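Local coordinates for protein endoglucanase (PDB 2E0P) that cleaves internal beta-1,4-glucan links of cellulose and xyloglucan, this chain holding the family 44 glycoside hydrolase part of a larger, multi-domain enzyme, at residues V38-F43 with L388-G393; L280-Y285 with L355-Y360. One frame throughout, in Å; residues are numbered along the deposited sequence.

Contact 1: residues V38-F43 with L388-G393. With BGC (beta-D-glucopyranose), chain B.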
loop_
_atom_site.group_PDB
_atom_site.type_symbol
_atom_site.label_atom_id
_atom_site.label_comp_id
_atom_site.label_asym_id
_atom_site.label_seq_id
_atom_site.Cartn_x
_atom_site.Cartn_y
_atom_site.Cartn_z
ATOM N N VAL A 38 4.790 9.947 6.774
ATOM C CA VAL A 38 4.126 8.681 6.464
ATOM C C VAL A 38 3.977 7.826 7.711
ATOM O O VAL A 38 4.702 8.009 8.699
ATOM C CB VAL A 38 4.874 7.883 5.351
ATOM C CG1 VAL A 38 4.938 8.706 4.077
ATOM C CG2 VAL A 38 6.278 7.494 5.806
ATOM N N THR A 39 3.044 6.882 7.665
ATOM C CA THR A 39 2.775 6.048 8.832
ATOM C C THR A 39 3.092 4.560 8.670
ATOM O O THR A 39 2.780 3.753 9.544
ATOM C CB THR A 39 1.311 6.214 9.260
ATOM O OG1 THR A 39 0.452 5.765 8.200
ATOM C CG2 THR A 39 1.006 7.699 9.543
ATOM N N ALA A 40 3.699 4.208 7.543
ATOM C CA ALA A 40 4.111 2.834 7.280
ATOM C C ALA A 40 5.181 2.897 6.208
ATOM O O ALA A 40 5.139 3.768 5.336
ATOM C CB ALA A 40 2.926 1.991 6.792
ATOM N N LYS A 41 6.157 2.001 6.300
ATOM C CA LYS A 41 7.228 1.915 5.316
ATOM C C LYS A 41 7.377 0.466 4.871
ATOM O O LYS A 41 7.491 -0.444 5.696
ATOM C CB LYS A 41 8.574 2.399 5.891
ATOM C CG LYS A 41 8.736 3.918 5.982
ATOM C CD LYS A 41 8.566 4.636 4.632
ATOM C CE LYS A 41 9.539 4.141 3.546
ATOM N NZ LYS A 41 10.972 4.388 3.883
ATOM N N ARG A 42 7.365 0.264 3.559
ATOM C CA ARG A 42 7.517 -1.071 2.990
ATOM C C ARG A 42 8.826 -1.215 2.246
ATOM O O ARG A 42 9.163 -0.382 1.398
ATOM C CB ARG A 42 6.374 -1.371 2.008
ATOM C CG ARG A 42 6.609 -2.593 1.097
ATOM C CD ARG A 42 5.324 -2.909 0.304
ATOM N NE ARG A 42 5.377 -4.112 -0.533
ATOM C CZ ARG A 42 5.759 -4.151 -1.810
ATOM N NH1 ARG A 42 6.153 -3.051 -2.438
ATOM N NH2 ARG A 42 5.677 -5.293 -2.493
ATOM N N PHE A 43 9.560 -2.271 2.585
ATOM C CA PHE A 43 10.810 -2.632 1.918
ATOM C C PHE A 43 10.305 -3.731 0.989
ATOM O O PHE A 43 10.095 -4.870 1.426
ATOM C CB PHE A 43 11.809 -3.217 2.925
ATOM C CG PHE A 43 13.041 -3.819 2.287
ATOM C CD1 PHE A 43 13.973 -3.013 1.636
ATOM C CD2 PHE A 43 13.260 -5.196 2.335
ATOM C CE1 PHE A 43 15.119 -3.576 1.034
ATOM C CE2 PHE A 43 14.395 -5.768 1.741
ATOM C CZ PHE A 43 15.327 -4.955 1.090
ATOM N N LEU A 388 -3.455 -1.364 5.545
ATOM C CA LEU A 388 -2.169 -0.739 5.302
ATOM C C LEU A 388 -2.049 -0.415 3.827
ATOM O O LEU A 388 -2.571 -1.143 2.976
ATOM C CB LEU A 388 -1.045 -1.702 5.742
ATOM C CG LEU A 388 0.404 -1.237 5.525
ATOM C CD1 LEU A 388 1.302 -1.846 6.599
ATOM C CD2 LEU A 388 0.892 -1.628 4.117
ATOM N N ALA A 389 -1.407 0.700 3.513
ATOM C CA ALA A 389 -1.211 1.046 2.113
ATOM C C ALA A 389 0.099 1.781 1.988
ATOM O O ALA A 389 0.475 2.553 2.876
ATOM C CB ALA A 389 -2.361 1.909 1.594
ATOM N N THR A 390 0.803 1.523 0.895
ATOM C CA THR A 390 2.087 2.163 0.650
ATOM C C THR A 390 2.213 2.600 -0.804
ATOM O O THR A 390 2.249 1.788 -1.727
ATOM C CB THR A 390 3.286 1.236 1.058
ATOM O OG1 THR A 390 3.029 -0.115 0.653
ATOM C CG2 THR A 390 3.483 1.258 2.584
ATOM N N PHE A 391 2.255 3.911 -0.996
ATOM C CA PHE A 391 2.386 4.493 -2.319
ATOM C C PHE A 391 3.733 4.098 -2.938
ATOM O O PHE A 391 4.734 3.968 -2.217
ATOM C CB PHE A 391 2.306 6.022 -2.181
ATOM C CG PHE A 391 2.678 6.773 -3.426
ATOM C CD1 PHE A 391 1.823 6.792 -4.527
ATOM C CD2 PHE A 391 3.874 7.482 -3.493
ATOM C CE1 PHE A 391 2.158 7.508 -5.673
ATOM C CE2 PHE A 391 4.214 8.205 -4.645
ATOM C CZ PHE A 391 3.350 8.213 -5.731
ATOM N N TRP A 392 3.751 3.879 -4.254
ATOM C CA TRP A 392 5.002 3.586 -4.950
ATOM C C TRP A 392 5.300 4.780 -5.854
ATOM O O TRP A 392 4.562 5.059 -6.810
ATOM C CB TRP A 392 4.913 2.312 -5.798
ATOM C CG TRP A 392 6.239 1.976 -6.456
ATOM C CD1 TRP A 392 6.750 2.506 -7.608
ATOM C CD2 TRP A 392 7.248 1.104 -5.932
ATOM N NE1 TRP A 392 8.025 2.016 -7.833
ATOM C CE2 TRP A 392 8.351 1.156 -6.816
ATOM C CE3 TRP A 392 7.325 0.280 -4.797
ATOM C CZ2 TRP A 392 9.524 0.415 -6.597
ATOM C CZ3 TRP A 392 8.487 -0.457 -4.581
ATOM C CH2 TRP A 392 9.572 -0.383 -5.478
ATOM N N GLY A 393 6.384 5.484 -5.546
ATOM C CA GLY A 393 6.755 6.655 -6.322
ATOM C C GLY A 393 7.777 7.459 -5.543
ATOM O O GLY A 393 7.849 7.320 -4.317
HETATM C C2 BGC B . 6.601 -3.166 -8.352
HETATM C C3 BGC B . 7.980 -2.550 -8.629
HETATM C C4 BGC B . 7.904 -1.628 -9.851
HETATM C C5 BGC B . 6.639 -0.814 -9.705
HETATM C C6 BGC B . 6.568 0.135 -10.903
HETATM C C1 BGC B . 5.705 -3.116 -9.590
HETATM O O1 BGC B . 6.119 -3.797 -10.780
HETATM O O2 BGC B . 6.635 -4.476 -7.775
HETATM O O3 BGC B . 9.068 -3.476 -8.634
HETATM O O4 BGC B . 9.006 -0.727 -10.092
HETATM O O5 BGC B . 5.501 -1.702 -9.798
HETATM O O6 BGC B . 5.502 1.072 -10.738
#

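Contact 2: residues L280-Y285 with L355-Y360. With BGC (beta-D-glucopyranose), chain B.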
loop_
_atom_site.group_PDB
_atom_site.type_symbol
_atom_site.label_atom_id
_atom_site.label_comp_id
_atom_site.label_asym_id
_atom_site.label_seq_id
_atom_site.Cartn_x
_atom_site.Cartn_y
_atom_site.Cartn_z
ATOM N N LEU A 280 -4.189 -9.806 3.302
ATOM C CA LEU A 280 -4.274 -10.080 1.865
ATOM C C LEU A 280 -3.632 -8.829 1.280
ATOM O O LEU A 280 -4.095 -7.710 1.515
ATOM C CB LEU A 280 -5.725 -10.199 1.407
ATOM C CG LEU A 280 -5.908 -10.372 -0.103
ATOM C CD1 LEU A 280 -5.331 -11.711 -0.567
ATOM C CD2 LEU A 280 -7.394 -10.292 -0.413
ATOM N N ASP A 281 -2.584 -9.047 0.497
ATOM C CA ASP A 281 -1.750 -7.986 -0.049
ATOM C C ASP A 281 -1.760 -7.948 -1.573
ATOM O O ASP A 281 -1.395 -8.930 -2.217
ATOM C CB ASP A 281 -0.343 -8.266 0.515
ATOM C CG ASP A 281 0.744 -7.349 -0.020
ATOM O OD1 ASP A 281 0.547 -6.647 -1.035
ATOM O OD2 ASP A 281 1.845 -7.360 0.596
ATOM N N VAL A 282 -2.197 -6.823 -2.142
ATOM C CA VAL A 282 -2.218 -6.668 -3.602
ATOM C C VAL A 282 -1.665 -5.308 -4.033
ATOM O O VAL A 282 -1.586 -4.369 -3.235
ATOM C CB VAL A 282 -3.655 -6.799 -4.196
ATOM C CG1 VAL A 282 -4.220 -8.172 -3.868
ATOM C CG2 VAL A 282 -4.584 -5.685 -3.663
ATOM N N HIS A 283 -1.272 -5.223 -5.299
ATOM C CA HIS A 283 -0.780 -3.981 -5.883
ATOM C C HIS A 283 -1.889 -3.509 -6.832
ATOM O O HIS A 283 -2.465 -4.314 -7.568
ATOM C CB HIS A 283 0.494 -4.220 -6.693
ATOM C CG HIS A 283 1.665 -4.692 -5.880
ATOM N ND1 HIS A 283 1.667 -4.733 -4.499
ATOM C CD2 HIS A 283 2.882 -5.132 -6.272
ATOM C CE1 HIS A 283 2.842 -5.179 -4.079
ATOM N NE2 HIS A 283 3.596 -5.426 -5.135
ATOM N N TRP A 284 -2.174 -2.211 -6.824
ATOM C CA TRP A 284 -3.220 -1.667 -7.676
ATOM C C TRP A 284 -2.775 -0.402 -8.395
ATOM O O TRP A 284 -2.808 0.693 -7.829
ATOM C CB TRP A 284 -4.479 -1.367 -6.837
ATOM C CG TRP A 284 -5.657 -0.803 -7.622
ATOM C CD1 TRP A 284 -6.044 0.507 -7.696
ATOM C CD2 TRP A 284 -6.596 -1.541 -8.422
ATOM N NE1 TRP A 284 -7.169 0.631 -8.487
ATOM C CE2 TRP A 284 -7.528 -0.607 -8.947
ATOM C CE3 TRP A 284 -6.744 -2.898 -8.744
ATOM C CZ2 TRP A 284 -8.592 -0.990 -9.776
ATOM C CZ3 TRP A 284 -7.810 -3.279 -9.573
ATOM C CH2 TRP A 284 -8.716 -2.324 -10.076
ATOM N N TYR A 285 -2.319 -0.565 -9.628
ATOM C CA TYR A 285 -1.942 0.583 -10.452
ATOM C C TYR A 285 -3.143 0.732 -11.367
ATOM O O TYR A 285 -3.409 -0.137 -12.194
ATOM C CB TYR A 285 -0.680 0.273 -11.249
ATOM C CG TYR A 285 0.555 0.262 -10.381
ATOM C CD1 TYR A 285 1.144 1.459 -9.976
ATOM C CD2 TYR A 285 1.139 -0.936 -9.974
ATOM C CE1 TYR A 285 2.292 1.466 -9.189
ATOM C CE2 TYR A 285 2.300 -0.941 -9.183
ATOM C CZ TYR A 285 2.866 0.266 -8.802
ATOM O OH TYR A 285 4.039 0.292 -8.071
ATOM N N LEU A 355 -6.734 -6.293 4.757
ATOM C CA LEU A 355 -6.467 -5.976 3.351
ATOM C C LEU A 355 -5.458 -4.844 3.227
ATOM O O LEU A 355 -5.573 -3.823 3.903
ATOM C CB LEU A 355 -7.766 -5.575 2.644
ATOM C CG LEU A 355 -7.636 -5.121 1.185
ATOM C CD1 LEU A 355 -7.126 -6.287 0.334
ATOM C CD2 LEU A 355 -8.993 -4.622 0.673
ATOM N N ALA A 356 -4.459 -5.025 2.369
ATOM C CA ALA A 356 -3.458 -3.981 2.172
ATOM C C ALA A 356 -3.178 -3.765 0.692
ATOM O O ALA A 356 -3.196 -4.724 -0.093
ATOM C CB ALA A 356 -2.156 -4.346 2.896
ATOM N N ILE A 357 -2.952 -2.505 0.313
ATOM C CA ILE A 357 -2.621 -2.152 -1.071
ATOM C C ILE A 357 -1.182 -1.680 -0.923
ATOM O O ILE A 357 -0.923 -0.516 -0.602
ATOM C CB ILE A 357 -3.493 -0.998 -1.604
ATOM C CG1 ILE A 357 -4.972 -1.294 -1.340
ATOM C CG2 ILE A 357 -3.225 -0.803 -3.100
ATOM C CD1 ILE A 357 -5.473 -2.620 -1.952
ATOM N N THR A 358 -0.245 -2.599 -1.140
ATOM C CA THR A 358 1.158 -2.286 -0.916
ATOM C C THR A 358 1.914 -1.543 -2.002
ATOM O O THR A 358 3.075 -1.182 -1.813
ATOM C CB THR A 358 1.925 -3.542 -0.504
ATOM O OG1 THR A 358 1.786 -4.536 -1.518
ATOM C CG2 THR A 358 1.388 -4.072 0.819
ATOM N N GLU A 359 1.276 -1.358 -3.151
ATOM C CA GLU A 359 1.836 -0.530 -4.223
ATOM C C GLU A 359 0.650 0.047 -4.986
ATOM O O GLU A 359 -0.325 -0.662 -5.250
ATOM C CB GLU A 359 2.710 -1.322 -5.207
ATOM C CG GLU A 359 4.112 -1.641 -4.693
ATOM C CD GLU A 359 4.963 -2.340 -5.736
ATOM O OE1 GLU A 359 4.769 -2.054 -6.937
ATOM O OE2 GLU A 359 5.832 -3.160 -5.358
ATOM N N TYR A 360 0.729 1.335 -5.317
ATOM C CA TYR A 360 -0.301 2.008 -6.109
ATOM C C TYR A 360 0.246 3.375 -6.487
ATOM O O TYR A 360 1.196 3.872 -5.862
ATOM C CB TYR A 360 -1.621 2.156 -5.332
ATOM C CG TYR A 360 -1.553 3.122 -4.166
ATOM C CD1 TYR A 360 -1.815 4.481 -4.356
ATOM C CD2 TYR A 360 -1.188 2.686 -2.891
ATOM C CE1 TYR A 360 -1.704 5.388 -3.306
ATOM C CE2 TYR A 360 -1.081 3.587 -1.817
ATOM C CZ TYR A 360 -1.337 4.939 -2.042
ATOM O OH TYR A 360 -1.202 5.856 -1.018
HETATM C C2 BGC B . 6.601 -3.166 -8.352
HETATM C C3 BGC B . 7.980 -2.550 -8.629
HETATM C C4 BGC B . 7.904 -1.628 -9.851
HETATM C C5 BGC B . 6.639 -0.814 -9.705
HETATM C C6 BGC B . 6.568 0.135 -10.903
HETATM C C1 BGC B . 5.705 -3.116 -9.590
HETATM O O1 BGC B . 6.119 -3.797 -10.780
HETATM O O2 BGC B . 6.635 -4.476 -7.775
HETATM O O3 BGC B . 9.068 -3.476 -8.634
HETATM O O4 BGC B . 9.006 -0.727 -10.092
HETATM O O5 BGC B . 5.501 -1.702 -9.798
HETATM O O6 BGC B . 5.502 1.072 -10.738
#

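Contact 1: residues V38-F43 with L388-G393
With CG swung anti to the backbone N (chi1 166°) and the chain drawn out straight as far as NE, Arg-42 reaches across Thr-390 at about a right angle and on to Trp-392. The setting is the inside of a TIM barrel. Strands 41-43 and 388-391 are not bonded to each other, because strand 26-30 runs between them; they meet through side chains turned into the barrel, with 227 Å² buried in all. Thr-390 touches the aliphatic part of the arginine by both branches. Its OG1 lies 3.6 Å from Arg-42 CD, and its CG2 packs 3.9 Å from Arg-42 CB. The hydroxyl's own probable hydrogen bond goes to the carbonyl of Thr-358, so it meets the arginine by packing. Deeper in, Ala-40 CB meets Leu-388 CD1 at 4.2 Å, a small apolar contact at the end of the segments away from the sugar. Arg-42 NH1 is gripped twice from outside the pair, by Asn-31 and Glu-359, which would limit the turning of the guanidinium. The rim of that group comes to the tryptophan: Arg-42 NH1 is 4.1 Å from Trp-392 CZ3, and the two planes are 70° apart, so the groups do not stack. The indole faces the sugar instead. Trp-392 CG stands anti to the backbone N (chi1 -177°), which carries the ring out to the glucose, and a second bound glucose unit also touches it, consistent with the indole lining the substrate cleft. Glucose C5 sits 3.7 Å above the ring plane, displaced from the ring centre toward its margin, while Trp-392 CD1 approaches glucose O6 at 3.7 Å.

Contact 2: residues L280-Y285 with L355-Y360
The carboxylate of Glu-359 lies stacked over one face of the His-283 imidazole, the planes 22° apart and CD 3.4 Å above the ring; Glu-359 CB adds a CH-pi contact to the same ring. The Tyr-285 ring carries Tyr-360 CA over one face and has Glu-359 OE1 at its edge, the carboxylate turned 71° from it. Tyr-285 OH donates to the anti side of Glu-359 OE1 at 2.7 Å, somewhat out of the carboxylate plane. The glutamate chain, extended beyond CG (chi2 -176°), carries the carboxylate out past the imidazole to Tyr-285 OH and the glucose, where OE2 accepts a bond from glucose O2 at 2.9 Å. These groups crown the sixth and seventh parallel strands of the TIM barrel, where the pairing is regular at first. Ala-356 N bonds to Leu-280 O at 2.8 Å, and Val-282 N to Ala-356 O at 3.1 Å. Val-282 O then takes Thr-358 N through a more bent bond, but Trp-284 N goes to Glu-359 O at 2.9 Å, so strand 354-360 fits in an extra residue as it turns the corner. On the outward face Val-282 CG2 packs 3.6 Å from Ile-357 CD1, and Leu-280 lies alongside Leu-355 beneath helix 338-349. The buried Trp-284 O has no hydrogen-bond partner, but Tyr-360 CA approaches it at 3.3 Å.

In the fold
Contact 2 is nested within the chain loop that contact 1 closes, and their centres are 10 Å apart. Strands 388-391 and 354-360 are neighbours in the barrel, tied by a probable hydrogen bond from Thr-390 OG1 to Thr-358 O of 2.7 Å. The salt bridge between Arg-42 NH1 and Glu-359 OE2 (2.9 Å) would hold the carboxylate beside the glucose, while Trp-392 CB packs 3.2 Å from Tyr-285 OH. Both contacts border one glucose, which is also hydrogen-bonded to Asn-46 N and Glu-186 OE1. Glutamates at the C-terminal ends of the fourth and seventh strands are consistent with the catalytic pair of many retaining TIM-barrel glycosidases, though not established here as such.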